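Local coordinates for zona pellucida sperm-binding protein 1 (Gallus gallus, PDB 6GF6) that probably cross-links egg-coat filaments as a homodimer of its N-terminal ZP-N1 domain, the part described here, in a matrix that sperm must penetrate, at residues L8-C14 against Y100-C106; F65-Y69 against Y81-V85; R29-K34 against V85-L91. The protein carries 2 engineered substitutions. All coordinates share one frame. Numbering follows the deposited sequence.

Interaction 1: L8-C14 against Y100-C106. Engineered in segment 100-106: Gln103 (natural residue Asn).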
loop_
_atom_site.group_PDB
_atom_site.type_symbol
_atom_site.label_atom_id
_atom_site.label_comp_id
_atom_site.label_asym_id
_atom_site.label_seq_id
_atom_site.Cartn_x
_atom_site.Cartn_y
_atom_site.Cartn_z
ATOM N N LEU B 8 -22.630 -3.849 -10.288
ATOM C CA LEU B 8 -21.331 -4.118 -9.679
ATOM C C LEU B 8 -21.410 -3.881 -8.175
ATOM O O LEU B 8 -21.923 -2.851 -7.730
ATOM C CB LEU B 8 -20.247 -3.238 -10.307
ATOM C CG LEU B 8 -18.824 -3.377 -9.748
ATOM C CD1 LEU B 8 -18.251 -4.769 -9.996
ATOM C CD2 LEU B 8 -17.907 -2.307 -10.350
ATOM N N GLN B 9 -20.911 -4.830 -7.390
ATOM C CA GLN B 9 -20.875 -4.675 -5.942
ATOM C C GLN B 9 -19.564 -4.020 -5.523
ATOM O O GLN B 9 -18.481 -4.507 -5.870
ATOM C CB GLN B 9 -21.027 -6.031 -5.251
ATOM C CG GLN B 9 -22.387 -6.691 -5.451
ATOM C CD GLN B 9 -23.534 -5.860 -4.907
ATOM O OE1 GLN B 9 -23.671 -5.689 -3.696
ATOM N NE2 GLN B 9 -24.368 -5.339 -5.803
ATOM N N TYR B 10 -19.665 -2.930 -4.764
ATOM C CA TYR B 10 -18.487 -2.239 -4.261
ATOM C C TYR B 10 -18.856 -1.426 -3.028
ATOM O O TYR B 10 -20.026 -1.128 -2.777
ATOM C CB TYR B 10 -17.854 -1.330 -5.324
ATOM C CG TYR B 10 -18.762 -0.232 -5.827
ATOM C CD1 TYR B 10 -18.916 0.949 -5.119
ATOM C CD2 TYR B 10 -19.446 -0.368 -7.029
ATOM C CE1 TYR B 10 -19.748 1.954 -5.574
ATOM C CE2 TYR B 10 -20.273 0.639 -7.497
ATOM C CZ TYR B 10 -20.417 1.800 -6.765
ATOM O OH TYR B 10 -21.235 2.809 -7.224
ATOM N N HIS B 11 -17.827 -1.083 -2.258
ATOM C CA HIS B 11 -17.957 -0.218 -1.095
ATOM C C HIS B 11 -16.568 0.306 -0.765
ATOM O O HIS B 11 -15.562 -0.216 -1.250
ATOM C CB HIS B 11 -18.542 -0.977 0.097
ATOM C CG HIS B 11 -17.575 -1.936 0.713
ATOM N ND1 HIS B 11 -17.387 -3.215 0.233
ATOM C CD2 HIS B 11 -16.731 -1.801 1.763
ATOM C CE1 HIS B 11 -16.472 -3.828 0.963
ATOM N NE2 HIS B 11 -16.059 -2.992 1.900
ATOM N N TYR B 12 -16.515 1.323 0.092
ATOM C CA TYR B 12 -15.240 1.882 0.523
ATOM C C TYR B 12 -15.220 2.092 2.034
ATOM O O TYR B 12 -16.259 2.212 2.691
ATOM C CB TYR B 12 -14.916 3.199 -0.205
ATOM C CG TYR B 12 -15.760 4.394 0.170
ATOM C CD1 TYR B 12 -16.949 4.667 -0.491
ATOM C CD2 TYR B 12 -15.349 5.269 1.167
ATOM C CE1 TYR B 12 -17.719 5.764 -0.155
ATOM C CE2 TYR B 12 -16.112 6.375 1.510
ATOM C CZ TYR B 12 -17.296 6.616 0.841
ATOM O OH TYR B 12 -18.062 7.714 1.162
ATOM N N ASP B 13 -14.004 2.101 2.577
ATOM C CA ASP B 13 -13.764 2.255 4.003
ATOM C C ASP B 13 -12.904 3.487 4.248
ATOM O O ASP B 13 -11.951 3.750 3.505
ATOM C CB ASP B 13 -13.052 1.019 4.577
ATOM C CG ASP B 13 -13.859 -0.256 4.408
ATOM O OD1 ASP B 13 -15.085 -0.213 4.626
ATOM O OD2 ASP B 13 -13.276 -1.294 4.024
ATOM N N CYS B 14 -13.256 4.251 5.278
ATOM C CA CYS B 14 -12.445 5.370 5.735
ATOM C C CYS B 14 -11.584 4.892 6.897
ATOM O O CYS B 14 -12.115 4.504 7.936
ATOM C CB CYS B 14 -13.315 6.545 6.176
ATOM S SG CYS B 14 -14.296 7.278 4.858
ATOM N N TYR B 100 -18.987 3.334 -13.407
ATOM C CA TYR B 100 -19.502 3.862 -12.157
ATOM C C TYR B 100 -18.565 4.943 -11.640
ATOM O O TYR B 100 -17.346 4.875 -11.819
ATOM C CB TYR B 100 -19.672 2.763 -11.090
ATOM C CG TYR B 100 -20.395 1.522 -11.572
ATOM C CD1 TYR B 100 -19.747 0.570 -12.352
ATOM C CD2 TYR B 100 -21.731 1.304 -11.253
ATOM C CE1 TYR B 100 -20.405 -0.564 -12.793
ATOM C CE2 TYR B 100 -22.397 0.175 -11.692
ATOM C CZ TYR B 100 -21.730 -0.757 -12.465
ATOM O OH TYR B 100 -22.390 -1.885 -12.908
ATOM N N GLU B 101 -19.151 5.947 -10.999
ATOM C CA GLU B 101 -18.405 7.026 -10.373
ATOM C C GLU B 101 -18.701 7.013 -8.883
ATOM O O GLU B 101 -19.859 6.885 -8.476
ATOM C CB GLU B 101 -18.776 8.382 -10.963
ATOM C CG GLU B 101 -18.066 9.538 -10.293
ATOM C CD GLU B 101 -18.348 10.864 -10.967
ATOM O OE1 GLU B 101 -18.402 10.900 -12.218
ATOM O OE2 GLU B 101 -18.520 11.867 -10.240
ATOM N N VAL B 102 -17.653 7.155 -8.074
ATOM C CA VAL B 102 -17.773 7.100 -6.623
ATOM C C VAL B 102 -17.030 8.283 -6.033
ATOM O O VAL B 102 -15.870 8.532 -6.383
ATOM C CB VAL B 102 -17.202 5.789 -6.049
ATOM C CG1 VAL B 102 -17.452 5.710 -4.546
ATOM C CG2 VAL B 102 -17.798 4.590 -6.747
ATOM N N GLN B 103 -17.676 8.972 -5.100
ATOM C CA GLN B 103 -17.062 10.054 -4.344
ATOM C C GLN B 103 -16.796 9.523 -2.943
ATOM O O GLN B 103 -17.723 9.380 -2.141
ATOM C CB GLN B 103 -17.966 11.285 -4.321
ATOM C CG GLN B 103 -17.264 12.557 -3.864
ATOM C CD GLN B 103 -18.187 13.766 -3.810
ATOM O OE1 GLN B 103 -17.872 14.828 -4.351
ATOM N NE2 GLN B 103 -19.326 13.613 -3.146
ATOM N N MET B 104 -15.534 9.230 -2.651
ATOM C CA MET B 104 -15.151 8.748 -1.335
ATOM C C MET B 104 -14.988 9.951 -0.416
ATOM O O MET B 104 -14.110 10.795 -0.630
ATOM C CB MET B 104 -13.871 7.919 -1.420
ATOM C CG MET B 104 -14.001 6.687 -2.314
ATOM S SD MET B 104 -12.423 5.954 -2.813
ATOM C CE MET B 104 -11.896 5.141 -1.317
ATOM N N THR B 105 -15.842 10.028 0.600
ATOM C CA THR B 105 -15.865 11.135 1.544
ATOM C C THR B 105 -15.505 10.592 2.918
ATOM O O THR B 105 -16.156 9.668 3.416
ATOM C CB THR B 105 -17.241 11.806 1.558
ATOM O OG1 THR B 105 -17.569 12.246 0.236
ATOM C CG2 THR B 105 -17.249 13.000 2.488
ATOM N N CYS B 106 -14.451 11.142 3.510
ATOM C CA CYS B 106 -13.950 10.644 4.777
ATOM C C CYS B 106 -13.700 11.816 5.714
ATOM O O CYS B 106 -13.348 12.912 5.261
ATOM C CB CYS B 106 -12.664 9.826 4.594
ATOM S SG CYS B 106 -12.939 8.264 3.706
#
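One covalent bond closes this contact: Cys14 SG and Cys106 SG lie 2.0 Å apart, a disulfide with chi3 of -81° joining two strands whose axes come no closer than 7.5 Å. The strands run in nearly the same direction, 25° apart, too far from each other for backbone pairing, so side chains fill the gap. Both hydrogen bonds across it go from a main-chain amide to a tyrosine hydroxyl: Leu8 N to Tyr100 OH (3.3 Å) and Thr105 N to Tyr12 OH (3.3 Å). A phenol suits this role, being long and polar at its tip. Tyr100 OH also takes a hydrogen bond from Leu7 N. The Tyr10 edge points toward the Tyr100 face, centroids 5.9 Å apart. Met104 CG sits over the Tyr12 face, 4.0 Å from the ring centroid, in a CH-pi contact, and SD, oblique at 5.3 Å from it, adds a Met-aromatic contact. Apolar packing includes Tyr10 CE1 against Val102 CG2 at 3.5 Å. His11 and Asp13 bind zinc in another structure of this protein; none is bound here. Two sheets packed face to face and bridged by a disulfide are characteristic of the immunoglobulin-like beta sandwich of ZP-N domains.

Interaction 2: F65-Y69 against Y81-V85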
loop_
_atom_site.group_PDB
_atom_site.type_symbol
_atom_site.label_atom_id
_atom_site.label_comp_id
_atom_site.label_asym_id
_atom_site.label_seq_id
_atom_site.Cartn_x
_atom_site.Cartn_y
_atom_site.Cartn_z
ATOM N N PHE B 65 -8.638 -0.669 -4.342
ATOM C CA PHE B 65 -7.977 0.600 -4.613
ATOM C C PHE B 65 -7.698 1.276 -3.275
ATOM O O PHE B 65 -8.626 1.489 -2.487
ATOM C CB PHE B 65 -8.843 1.509 -5.479
ATOM C CG PHE B 65 -8.296 2.904 -5.611
ATOM C CD1 PHE B 65 -7.087 3.131 -6.254
ATOM C CD2 PHE B 65 -8.946 3.978 -5.022
ATOM C CE1 PHE B 65 -6.576 4.413 -6.369
ATOM C CE2 PHE B 65 -8.433 5.264 -5.124
ATOM C CZ PHE B 65 -7.245 5.479 -5.790
ATOM N N SER B 66 -6.424 1.560 -3.003
ATOM C CA SER B 66 -5.977 2.191 -1.765
ATOM C C SER B 66 -5.466 3.602 -2.044
ATOM O O SER B 66 -4.771 3.825 -3.042
ATOM C CB SER B 66 -4.865 1.369 -1.115
ATOM O OG SER B 66 -5.275 0.022 -0.930
ATOM N N ALA B 67 -5.825 4.555 -1.176
ATOM C CA ALA B 67 -5.419 5.950 -1.338
ATOM C C ALA B 67 -5.106 6.588 0.011
ATOM O O ALA B 67 -5.955 6.591 0.907
ATOM C CB ALA B 67 -6.516 6.745 -2.049
ATOM N N GLY B 68 -3.903 7.147 0.146
ATOM C CA GLY B 68 -3.589 7.962 1.309
ATOM C C GLY B 68 -4.310 9.298 1.270
ATOM O O GLY B 68 -4.609 9.840 0.203
ATOM N N TYR B 69 -4.622 9.828 2.460
ATOM C CA TYR B 69 -5.354 11.093 2.544
ATOM C C TYR B 69 -4.566 12.268 1.967
ATOM O O TYR B 69 -5.167 13.244 1.509
ATOM C CB TYR B 69 -5.750 11.396 3.999
ATOM C CG TYR B 69 -6.868 10.539 4.552
ATOM C CD1 TYR B 69 -7.939 10.160 3.759
ATOM C CD2 TYR B 69 -6.853 10.114 5.868
ATOM C CE1 TYR B 69 -8.961 9.372 4.260
ATOM C CE2 TYR B 69 -7.870 9.325 6.380
ATOM C CZ TYR B 69 -8.923 8.957 5.571
ATOM O OH TYR B 69 -9.943 8.176 6.076
ATOM N N TYR B 81 -12.007 14.854 3.595
ATOM C CA TYR B 81 -11.254 14.418 2.424
ATOM C C TYR B 81 -12.204 13.857 1.380
ATOM O O TYR B 81 -13.107 13.081 1.706
ATOM C CB TYR B 81 -10.233 13.345 2.791
ATOM C CG TYR B 81 -9.175 13.772 3.772
ATOM C CD1 TYR B 81 -8.181 14.663 3.402
ATOM C CD2 TYR B 81 -9.159 13.273 5.069
ATOM C CE1 TYR B 81 -7.205 15.050 4.296
ATOM C CE2 TYR B 81 -8.189 13.656 5.963
ATOM C CZ TYR B 81 -7.216 14.543 5.569
ATOM O OH TYR B 81 -6.246 14.930 6.456
ATOM N N VAL B 82 -12.004 14.252 0.125
ATOM C CA VAL B 82 -12.847 13.806 -0.977
ATOM C C VAL B 82 -11.958 13.334 -2.122
ATOM O O VAL B 82 -11.074 14.071 -2.578
ATOM C CB VAL B 82 -13.801 14.916 -1.448
ATOM C CG1 VAL B 82 -14.686 14.410 -2.586
ATOM C CG2 VAL B 82 -14.653 15.395 -0.278
ATOM N N LEU B 83 -12.214 12.120 -2.602
ATOM C CA LEU B 83 -11.518 11.563 -3.754
ATOM C C LEU B 83 -12.553 10.910 -4.649
ATOM O O LEU B 83 -13.305 10.038 -4.199
ATOM C CB LEU B 83 -10.462 10.539 -3.333
ATOM C CG LEU B 83 -9.648 9.923 -4.473
ATOM C CD1 LEU B 83 -8.790 10.965 -5.162
ATOM C CD2 LEU B 83 -8.782 8.801 -3.962
ATOM N N ARG B 84 -12.587 11.332 -5.906
ATOM C CA ARG B 84 -13.518 10.808 -6.891
ATOM C C ARG B 84 -12.802 9.802 -7.778
ATOM O O ARG B 84 -11.711 10.080 -8.288
ATOM C CB ARG B 84 -14.115 11.941 -7.727
ATOM C CG ARG B 84 -15.080 12.816 -6.937
ATOM C CD ARG B 84 -15.650 13.978 -7.743
ATOM N NE ARG B 84 -16.210 13.563 -9.032
ATOM C CZ ARG B 84 -15.750 13.941 -10.224
ATOM N NH1 ARG B 84 -14.707 14.759 -10.334
ATOM N NH2 ARG B 84 -16.345 13.500 -11.322
ATOM N N VAL B 85 -13.401 8.625 -7.925
ATOM C CA VAL B 85 -12.813 7.514 -8.659
ATOM C C VAL B 85 -13.854 6.988 -9.631
ATOM O O VAL B 85 -15.043 6.926 -9.305
ATOM C CB VAL B 85 -12.342 6.385 -7.718
ATOM C CG1 VAL B 85 -11.764 5.224 -8.519
ATOM C CG2 VAL B 85 -11.313 6.906 -6.728
#
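Strands 65-68 and 81-85 run roughly antiparallel, at 147°, with axes 9.9 Å apart at closest approach. No hydrogen bond crosses such a gap. The CA-CA separation narrows from 9.4 Å at Phe65-Val85 to 8.6 Å at Ala67-Leu83 and 6.8 Å at Tyr69-Tyr81, so the layers converge toward the tyrosine end. Every second residue, Phe65, Ala67 and Tyr69 on one side and Tyr81, Leu83 and Val85 on the other, points inward. Where the gap is wide, the large Phe65 ring bridges it: CE2 lies 3.7 Å from Leu83 CD2 and 3.7 Å from Val85 CG2. Ala67, with only a methyl group, leaves space for leucine, its CB meeting Leu83 CD2 at 3.6 Å. Where they converge, Tyr69 and Tyr81 form an offset stack with planes at 6° and centroids 4.4 Å apart, and Tyr69 CB adds a CH-pi contact 3.8 Å from the Tyr81 ring centroid. Tyr69 OH is hydrogen-bonded to Gly15 O, which gives this buried residue's hydroxyl a polar partner. Phe65 packs on Phe33 and Leu55, extending the apolar layer. Such interlocking of aliphatic and aromatic side chains between two sheets is the hydrophobic core of a beta sandwich, here that of the Ig-like ZP-N1 domain.

Interaction 3: R29-K34 against V85-L91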
loop_
_atom_site.group_PDB
_atom_site.type_symbol
_atom_site.label_atom_id
_atom_site.label_comp_id
_atom_site.label_asym_id
_atom_site.label_seq_id
_atom_site.Cartn_x
_atom_site.Cartn_y
_atom_site.Cartn_z
ATOM N N ARG B 29 -15.350 -10.963 -15.549
ATOM C CA ARG B 29 -15.182 -9.525 -15.685
ATOM C C ARG B 29 -14.049 -9.030 -14.788
ATOM O O ARG B 29 -13.586 -9.727 -13.884
ATOM C CB ARG B 29 -16.481 -8.793 -15.368
ATOM C CG ARG B 29 -17.624 -9.225 -16.256
ATOM C CD ARG B 29 -18.862 -8.383 -16.036
ATOM N NE ARG B 29 -19.866 -8.645 -17.059
ATOM C CZ ARG B 29 -20.978 -7.937 -17.217
ATOM N NH1 ARG B 29 -21.232 -6.908 -16.422
ATOM N NH2 ARG B 29 -21.834 -8.253 -18.179
ATOM N N THR B 30 -13.582 -7.820 -15.076
ATOM C CA THR B 30 -12.632 -7.139 -14.212
ATOM C C THR B 30 -13.080 -5.693 -14.058
ATOM O O THR B 30 -14.085 -5.264 -14.631
ATOM C CB THR B 30 -11.199 -7.236 -14.742
ATOM O OG1 THR B 30 -10.300 -6.714 -13.752
ATOM C CG2 THR B 30 -11.036 -6.460 -16.035
ATOM N N VAL B 31 -12.328 -4.939 -13.264
ATOM C CA VAL B 31 -12.626 -3.540 -12.986
ATOM C C VAL B 31 -11.339 -2.757 -13.189
ATOM O O VAL B 31 -10.266 -3.200 -12.768
ATOM C CB VAL B 31 -13.180 -3.338 -11.560
ATOM C CG1 VAL B 31 -13.416 -1.867 -11.255
ATOM C CG2 VAL B 31 -14.469 -4.114 -11.377
ATOM N N HIS B 32 -11.432 -1.647 -13.909
ATOM C CA HIS B 32 -10.334 -0.706 -14.038
ATOM C C HIS B 32 -10.675 0.562 -13.270
ATOM O O HIS B 32 -11.811 1.050 -13.332
ATOM C CB HIS B 32 -10.054 -0.388 -15.509
ATOM C CG HIS B 32 -9.366 -1.499 -16.236
ATOM N ND1 HIS B 32 -8.953 -1.391 -17.545
ATOM C CD2 HIS B 32 -9.006 -2.739 -15.829
ATOM C CE1 HIS B 32 -8.375 -2.520 -17.915
ATOM N NE2 HIS B 32 -8.394 -3.353 -16.891
ATOM N N PHE B 33 -9.693 1.074 -12.533
ATOM C CA PHE B 33 -9.861 2.243 -11.682
ATOM C C PHE B 33 -9.148 3.439 -12.295
ATOM O O PHE B 33 -8.040 3.310 -12.826
ATOM C CB PHE B 33 -9.307 1.986 -10.274
ATOM C CG PHE B 33 -10.006 0.880 -9.531
ATOM C CD1 PHE B 33 -9.635 -0.442 -9.715
ATOM C CD2 PHE B 33 -11.023 1.166 -8.633
ATOM C CE1 PHE B 33 -10.271 -1.460 -9.026
ATOM C CE2 PHE B 33 -11.662 0.152 -7.941
ATOM C CZ PHE B 33 -11.286 -1.162 -8.138
ATOM N N LYS B 34 -9.789 4.605 -12.220
ATOM C CA LYS B 34 -9.180 5.860 -12.635
ATOM C C LYS B 34 -9.525 6.941 -11.623
ATOM O O LYS B 34 -10.666 7.025 -11.158
ATOM C CB LYS B 34 -9.644 6.298 -14.031
ATOM C CG LYS B 34 -9.127 5.444 -15.180
ATOM C CD LYS B 34 -10.105 4.335 -15.533
ATOM C CE LYS B 34 -9.756 3.694 -16.869
ATOM N NZ LYS B 34 -8.422 3.032 -16.842
ATOM N N VAL B 85 -13.401 8.625 -7.925
ATOM C CA VAL B 85 -12.813 7.514 -8.659
ATOM C C VAL B 85 -13.854 6.988 -9.631
ATOM O O VAL B 85 -15.043 6.926 -9.305
ATOM C CB VAL B 85 -12.342 6.385 -7.718
ATOM C CG1 VAL B 85 -11.764 5.224 -8.519
ATOM C CG2 VAL B 85 -11.313 6.906 -6.728
ATOM N N GLN B 86 -13.407 6.607 -10.822
ATOM C CA GLN B 86 -14.257 5.951 -11.805
ATOM C C GLN B 86 -13.913 4.471 -11.853
ATOM O O GLN B 86 -12.734 4.106 -11.904
ATOM C CB GLN B 86 -14.086 6.581 -13.189
ATOM C CG GLN B 86 -15.042 6.025 -14.234
ATOM C CD GLN B 86 -14.771 6.568 -15.620
ATOM O OE1 GLN B 86 -13.744 7.199 -15.860
ATOM N NE2 GLN B 86 -15.689 6.314 -16.543
ATOM N N LEU B 87 -14.939 3.628 -11.804
ATOM C CA LEU B 87 -14.797 2.186 -11.965
ATOM C C LEU B 87 -15.340 1.804 -13.327
ATOM O O LEU B 87 -16.495 2.113 -13.643
ATOM C CB LEU B 87 -15.543 1.419 -10.877
ATOM C CG LEU B 87 -15.086 1.628 -9.441
ATOM C CD1 LEU B 87 -15.678 2.903 -8.907
ATOM C CD2 LEU B 87 -15.509 0.448 -8.585
ATOM N N GLU B 88 -14.517 1.144 -14.126
ATOM C CA GLU B 88 -14.922 0.668 -15.440
ATOM C C GLU B 88 -14.994 -0.848 -15.373
ATOM O O GLU B 88 -13.961 -1.523 -15.314
ATOM C CB GLU B 88 -13.953 1.132 -16.520
ATOM C CG GLU B 88 -14.009 2.623 -16.764
ATOM C CD GLU B 88 -13.273 3.042 -18.015
ATOM O OE1 GLU B 88 -12.358 2.311 -18.454
ATOM O OE2 GLU B 88 -13.609 4.118 -18.550
ATOM N N GLU B 89 -16.208 -1.377 -15.344
ATOM C CA GLU B 89 -16.388 -2.818 -15.412
ATOM C C GLU B 89 -16.132 -3.278 -16.835
ATOM O O GLU B 89 -16.696 -2.727 -17.784
ATOM C CB GLU B 89 -17.796 -3.204 -14.961
ATOM C CG GLU B 89 -18.010 -4.706 -14.856
ATOM C CD GLU B 89 -19.402 -5.075 -14.377
ATOM O OE1 GLU B 89 -19.639 -6.273 -14.117
ATOM O OE2 GLU B 89 -20.263 -4.176 -14.275
ATOM N N MET B 90 -15.256 -4.262 -16.997
ATOM C CA MET B 90 -14.794 -4.629 -18.323
ATOM C C MET B 90 -14.920 -6.126 -18.551
ATOM O O MET B 90 -14.637 -6.935 -17.662
ATOM C CB MET B 90 -13.354 -4.177 -18.547
ATOM C CG MET B 90 -13.246 -2.671 -18.718
ATOM S SD MET B 90 -11.576 -2.119 -19.021
ATOM C CE MET B 90 -11.159 -3.022 -20.513
ATOM N N LEU B 91 -15.347 -6.468 -19.763
ATOM C CA LEU B 91 -15.399 -7.827 -20.270
ATOM C C LEU B 91 -14.018 -8.284 -20.722
ATOM O O LEU B 91 -13.123 -7.476 -20.986
ATOM C CB LEU B 91 -16.371 -7.903 -21.444
ATOM C CG LEU B 91 -17.757 -7.306 -21.187
ATOM C CD1 LEU B 91 -18.634 -7.457 -22.420
ATOM C CD2 LEU B 91 -18.425 -7.941 -19.967
#
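The extended backbone of this antiparallel pair sends successive residues to a mainly apolar face and a more polar one, and their rotamers decide what meets there. Six backbone hydrogen bonds set the frame, in reciprocal pairs at Thr30-Met90, His32-Glu88 and Lys34-Gln86; Met90 N to Thr30 O is 2.8 Å. Val31-Glu89 and Phe33-Leu87 are the intervening non-hydrogen-bonded pairs. On their face, Phe33 and Leu87, both m at chi1, bring Phe33 CE2 within 3.9 Å of Leu87 CD2, and Val31, in the t rotamer, sets CG1 3.9 Å from Leu87 CB. These branched and aromatic residues suit the interior, where Leu21 and Ala23 cover Phe33 and Leu87. Glu89 shares this face, but its fully extended chain carries the carboxylate to the end of the pair. There Arg29, m at chi1 and then extended, meets it in a salt bridge, NH1 to OE1 at 2.9 Å. On the other face, His32 and Met90 are both m at chi1, and Met90 bends at chi3 (59°) to place SD over the imidazole, 3.5 Å from the ring centroid. Lys34 takes an unusual chi2 of 93°, with chi4 p; its NZ forms a salt bridge with Glu44, while Glu88 OE1 stays 4.3 Å from NZ, too far for one. Glu88, extended from chi2, pairs instead through OE2 with Arg42. Zinc ions seen in another structure of this protein bind His32, Lys34 and Glu88, although none is bound here. An antiparallel pair with one face against the core is typical of a beta sandwich, here with zinc-site residues on the other face.

Strand 80-90 unites the set: its first half faces strand 63-68 in interaction 2, its second half pairs with strand 30-36 in interaction 3, and the two contacts share Val85. Interaction 1 reaches the same sheet through strand 96-107, whose Met104 N lies 2.8 Å from Leu83 O and whose Tyr100 O lies 2.7 Å from Leu87 N, both probable hydrogen bonds. Interactions 1 and 2 join opposing sheets, whereas interaction 3 lies within one. Chemistry follows position: interaction 2 is buried and relies on apolar and aromatic packing, interaction 1 is partly buried and adds a disulfide and tyrosine hydroxyls, and interaction 3, also partly buried, combines backbone pairing, a mainly apolar core-facing side and charged groups.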